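Local coordinates for glutathione reductase (Bartonella henselae, PDB 3O0H), which probably catalyses the NADPH-dependent reduction of glutathione disulfide to glutathione, using bound FAD and a redox-active disulfide, at residues D240-A244 / K245-I249; G440-K444 / G445-K449. One frame throughout, in Å; residues are numbered along the deposited sequence.

Contact 1 (D240-A244 / K245-I249)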
loop_
_atom_site.group_PDB
_atom_site.type_symbol
_atom_site.label_atom_id
_atom_site.label_comp_id
_atom_site.label_asym_id
_atom_site.label_seq_id
_atom_site.Cartn_x
_atom_site.Cartn_y
_atom_site.Cartn_z
ATOM N N ASP B 240 21.936 -7.206 1.235
ATOM C CA ASP B 240 22.810 -6.090 1.447
ATOM C C ASP B 240 22.267 -5.148 2.555
ATOM O O ASP B 240 23.034 -4.575 3.340
ATOM C CB ASP B 240 23.040 -5.345 0.153
ATOM C CG ASP B 240 23.765 -6.171 -0.899
ATOM O OD1 ASP B 240 24.303 -7.264 -0.646
ATOM O OD2 ASP B 240 23.821 -5.657 -2.023
ATOM N N ALA B 241 20.954 -4.980 2.631
ATOM C CA ALA B 241 20.371 -4.147 3.690
ATOM C C ALA B 241 20.543 -4.803 5.073
ATOM O O ALA B 241 20.699 -4.105 6.110
ATOM C CB ALA B 241 18.885 -3.893 3.396
ATOM N N MET B 242 20.472 -6.132 5.104
ATOM C CA MET B 242 20.595 -6.854 6.373
ATOM C C MET B 242 22.019 -6.741 6.899
ATOM O O MET B 242 22.235 -6.500 8.065
ATOM C CB MET B 242 20.152 -8.330 6.225
ATOM C CG MET B 242 18.634 -8.488 6.029
ATOM S SD MET B 242 18.109 -10.164 5.620
ATOM C CE MET B 242 18.451 -10.963 7.207
ATOM N N VAL B 243 22.995 -6.944 6.024
ATOM C CA VAL B 243 24.391 -6.847 6.408
ATOM C C VAL B 243 24.743 -5.416 6.801
ATOM O O VAL B 243 25.443 -5.158 7.797
ATOM C CB VAL B 243 25.286 -7.337 5.246
ATOM C CG1 VAL B 243 26.746 -7.012 5.566
ATOM C CG2 VAL B 243 25.097 -8.882 4.979
ATOM N N ALA B 244 24.257 -4.454 6.036
ATOM C CA ALA B 244 24.580 -3.044 6.304
ATOM C C ALA B 244 24.090 -2.632 7.696
ATOM O O ALA B 244 24.735 -1.839 8.372
ATOM C CB ALA B 244 23.945 -2.125 5.236
ATOM N N LYS B 245 22.954 -3.164 8.122
ATOM C CA LYS B 245 22.420 -2.755 9.427
ATOM C C LYS B 245 22.958 -3.552 10.596
ATOM O O LYS B 245 22.691 -3.172 11.742
ATOM C CB LYS B 245 20.895 -2.748 9.462
ATOM C CG LYS B 245 20.223 -4.086 9.317
ATOM C CD LYS B 245 18.682 -3.846 9.385
ATOM C CE LYS B 245 17.916 -4.968 8.730
ATOM N NZ LYS B 245 16.440 -4.744 8.701
ATOM N N GLY B 246 23.713 -4.625 10.324
ATOM C CA GLY B 246 24.430 -5.314 11.401
ATOM C C GLY B 246 24.096 -6.792 11.626
ATOM O O GLY B 246 24.555 -7.395 12.611
ATOM N N ILE B 247 23.315 -7.379 10.735
ATOM C CA ILE B 247 23.036 -8.816 10.786
ATOM C C ILE B 247 24.207 -9.508 10.062
ATOM O O ILE B 247 24.640 -9.076 8.994
ATOM C CB ILE B 247 21.690 -9.151 10.108
ATOM C CG1 ILE B 247 20.534 -8.450 10.808
ATOM C CG2 ILE B 247 21.421 -10.687 10.087
ATOM C CD1 ILE B 247 19.181 -8.701 10.137
ATOM N N SER B 248 24.738 -10.541 10.686
ATOM C CA SER B 248 25.776 -11.358 10.099
ATOM C C SER B 248 25.128 -12.455 9.301
ATOM O O SER B 248 24.298 -13.160 9.813
ATOM C CB SER B 248 26.606 -12.007 11.202
ATOM O OG SER B 248 27.373 -11.030 11.835
ATOM N N ILE B 249 25.508 -12.581 8.038
ATOM C CA ILE B 249 25.024 -13.639 7.198
ATOM C C ILE B 249 26.221 -14.448 6.737
ATOM O O ILE B 249 27.159 -13.934 6.111
ATOM C CB ILE B 249 24.225 -13.112 5.994
ATOM C CG1 ILE B 249 23.086 -12.188 6.441
ATOM C CG2 ILE B 249 23.718 -14.299 5.197
ATOM C CD1 ILE B 249 22.145 -11.667 5.211
HETATM O O HOH W 1 26.843 -7.036 9.240
#
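M242 meets I247 and I249 where helix 232-245 turns back into strand 248-250. The M242 chain bends at chi3 (69°), and its CE comes to 3.8 Å from I247 CD1. The same apolar cluster takes in I249, whose CD1 lies 4.0 Å from M242 CB and 4.1 Å from V243 CG2. N208 and H211 of helix 201-212 also pack on I247, and N208 on M242. The backbone closes a Schellman motif. I247 N donates to M242 O over 3.0 Å, at a fairly straight 154°. G246 N reaches V243 O, standing well above that carbonyl plane, and makes a weak second bond to M242 O. G246 has a positive phi (121°), at which a CB would jam against the preceding carbonyl. V243 CA also points its hydrogen almost straight at I247 O (3.4 Å). A water donates to both V243 O and I247 O. At the edge, K245 N donates to A241 O (3.2 Å). The K245 chain runs extended beyond CG, and NZ is hydrogen-bonded to Q368 O and N208 OD1. Amides thus meet A241 O, M242 O and V243 O, while M242, I247 and I249 join helix end to strand start in this beta-alpha-beta unit.

Contact 2 (G440-K444 / G445-K449); sequences GISLK and GKLTK
G445 follows directly on K444 and still keeps the helical pattern, its N donating to I441 O over 3.1 Å. K446 is the first residue to leave helical angles, with a positive phi of 56°. Its N turns to L443 O at 2.9 Å and stands well above that carbonyl plane. The K446 CB points away from the helix, though CG stays 4.0 Å from L443 O; the side chain touches L360. L447 completes the Schellman motif: its N meets S442 O at 3.2 Å, with a nearly straight N-H...O angle of 172°. The L447 side chain folds back over the same residue, S442. With CG anti to its own carbonyl carbon (chi1 -69°), L447 CD1 comes to 3.9 Å from both S442 CB and S442 OG, and L447 CG lies 3.6 Å from S442 O. L447 also packs on L447 of the second subunit. T448 and K449 then lead into helix 449-454. S442 therefore serves two ways: its carbonyl takes the closing amide of the turn, while its hydroxyl is hydrogen-bonded to S442 OG of the second subunit. The helix end is both capped and built into the dimer interface.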
loop_
_atom_site.group_PDB
_atom_site.type_symbol
_atom_site.label_atom_id
_atom_site.label_comp_id
_atom_site.label_asym_id
_atom_site.label_seq_id
_atom_site.Cartn_x
_atom_site.Cartn_y
_atom_site.Cartn_z
ATOM N N GLY B 440 -0.767 -7.655 -8.526
ATOM C CA GLY B 440 -1.099 -9.005 -8.859
ATOM C C GLY B 440 -2.473 -9.138 -9.538
ATOM O O GLY B 440 -2.701 -10.010 -10.373
ATOM N N ILE B 441 -3.385 -8.248 -9.185
ATOM C CA ILE B 441 -4.687 -8.202 -9.827
ATOM C C ILE B 441 -4.517 -7.814 -11.306
ATOM O O ILE B 441 -5.102 -8.460 -12.187
ATOM C CB ILE B 441 -5.586 -7.171 -9.128
ATOM C CG1 ILE B 441 -5.824 -7.584 -7.649
ATOM C CG2 ILE B 441 -6.946 -7.002 -9.874
ATOM C CD1 ILE B 441 -6.500 -6.442 -6.869
ATOM N N SER B 442 -3.697 -6.795 -11.564
ATOM C CA SER B 442 -3.421 -6.367 -12.917
ATOM C C SER B 442 -2.745 -7.472 -13.727
ATOM O O SER B 442 -3.118 -7.704 -14.874
ATOM C CB SER B 442 -2.601 -5.087 -12.890
ATOM O OG SER B 442 -3.381 -4.050 -12.280
ATOM N N LEU B 443 -1.785 -8.176 -13.130
ATOM C CA LEU B 443 -1.109 -9.301 -13.798
ATOM C C LEU B 443 -2.060 -10.493 -14.037
ATOM O O LEU B 443 -2.021 -11.113 -15.113
ATOM C CB LEU B 443 0.161 -9.751 -13.084
ATOM C CG LEU B 443 1.452 -9.038 -13.522
ATOM C CD1 LEU B 443 1.359 -7.594 -13.202
ATOM C CD2 LEU B 443 2.692 -9.625 -12.895
ATOM N N LYS B 444 -2.939 -10.786 -13.079
ATOM C CA LYS B 444 -3.979 -11.825 -13.286
ATOM C C LYS B 444 -4.818 -11.496 -14.521
ATOM O O LYS B 444 -5.271 -12.391 -15.235
ATOM C CB LYS B 444 -4.889 -11.977 -12.030
ATOM C CG LYS B 444 -5.721 -13.266 -12.027
ATOM C CD LYS B 444 -4.797 -14.485 -11.825
ATOM C CE LYS B 444 -5.512 -15.810 -11.685
ATOM N NZ LYS B 444 -4.498 -16.886 -11.761
ATOM N N GLY B 445 -5.053 -10.208 -14.741
ATOM C CA GLY B 445 -5.771 -9.696 -15.870
ATOM C C GLY B 445 -4.997 -9.630 -17.179
ATOM O O GLY B 445 -5.590 -9.281 -18.197
ATOM N N LYS B 446 -3.708 -9.964 -17.128
ATOM C CA LYS B 446 -2.789 -9.914 -18.290
ATOM C C LYS B 446 -2.750 -8.533 -18.919
ATOM O O LYS B 446 -2.590 -8.374 -20.125
ATOM C CB LYS B 446 -3.151 -10.986 -19.300
ATOM C CG LYS B 446 -3.189 -12.381 -18.668
ATOM C CD LYS B 446 -1.905 -13.120 -18.785
ATOM C CE LYS B 446 -1.983 -14.493 -18.075
ATOM N NZ LYS B 446 -3.089 -15.254 -18.639
ATOM N N LEU B 447 -2.834 -7.511 -18.083
ATOM C CA LEU B 447 -2.783 -6.159 -18.605
ATOM C C LEU B 447 -1.409 -5.891 -19.196
ATOM O O LEU B 447 -0.377 -6.362 -18.682
ATOM C CB LEU B 447 -3.090 -5.153 -17.509
ATOM C CG LEU B 447 -4.535 -5.145 -16.994
ATOM C CD1 LEU B 447 -4.708 -3.976 -15.989
ATOM C CD2 LEU B 447 -5.582 -4.997 -18.126
ATOM N N THR B 448 -1.404 -5.079 -20.238
ATOM C CA THR B 448 -0.182 -4.780 -20.950
ATOM C C THR B 448 0.478 -3.569 -20.298
ATOM O O THR B 448 -0.157 -2.796 -19.552
ATOM C CB THR B 448 -0.432 -4.507 -22.431
ATOM O OG1 THR B 448 -1.372 -3.429 -22.570
ATOM C CG2 THR B 448 -0.994 -5.755 -23.144
ATOM N N LYS B 449 1.768 -3.436 -20.567
ATOM C CA LYS B 449 2.551 -2.361 -20.027
ATOM C C LYS B 449 1.971 -0.996 -20.443
ATOM O O LYS B 449 2.033 -0.023 -19.674
ATOM C CB LYS B 449 3.989 -2.513 -20.517
ATOM C CG LYS B 449 4.944 -1.410 -20.035
ATOM C CD LYS B 449 4.897 -1.192 -18.499
ATOM C CE LYS B 449 6.111 -0.295 -18.049
ATOM N NZ LYS B 449 6.223 0.972 -18.823
#

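Overall arrangement
Contacts 1 and 2 are both Schellman turns at helix ends, but they lie in different parts of the fold, with centres 34 Å apart and nearest atoms about 23 Å apart. Both are partly buried. Contact 1 leads from helix 232-245 into an outermost strand of a parallel four-stranded sheet. Contact 2 joins helix 432-444 to helix 449-454 in the dimerisation domain. Their chemistry differs. In contact 1 the turn has glycine at the positive-phi position, a water bridge and several apolar pairs, and it meets helix 201-212 of its own chain. In contact 2 lysine holds that position, L447 lies over S442 without an apolar pair of that kind, and both residues meet the second subunit.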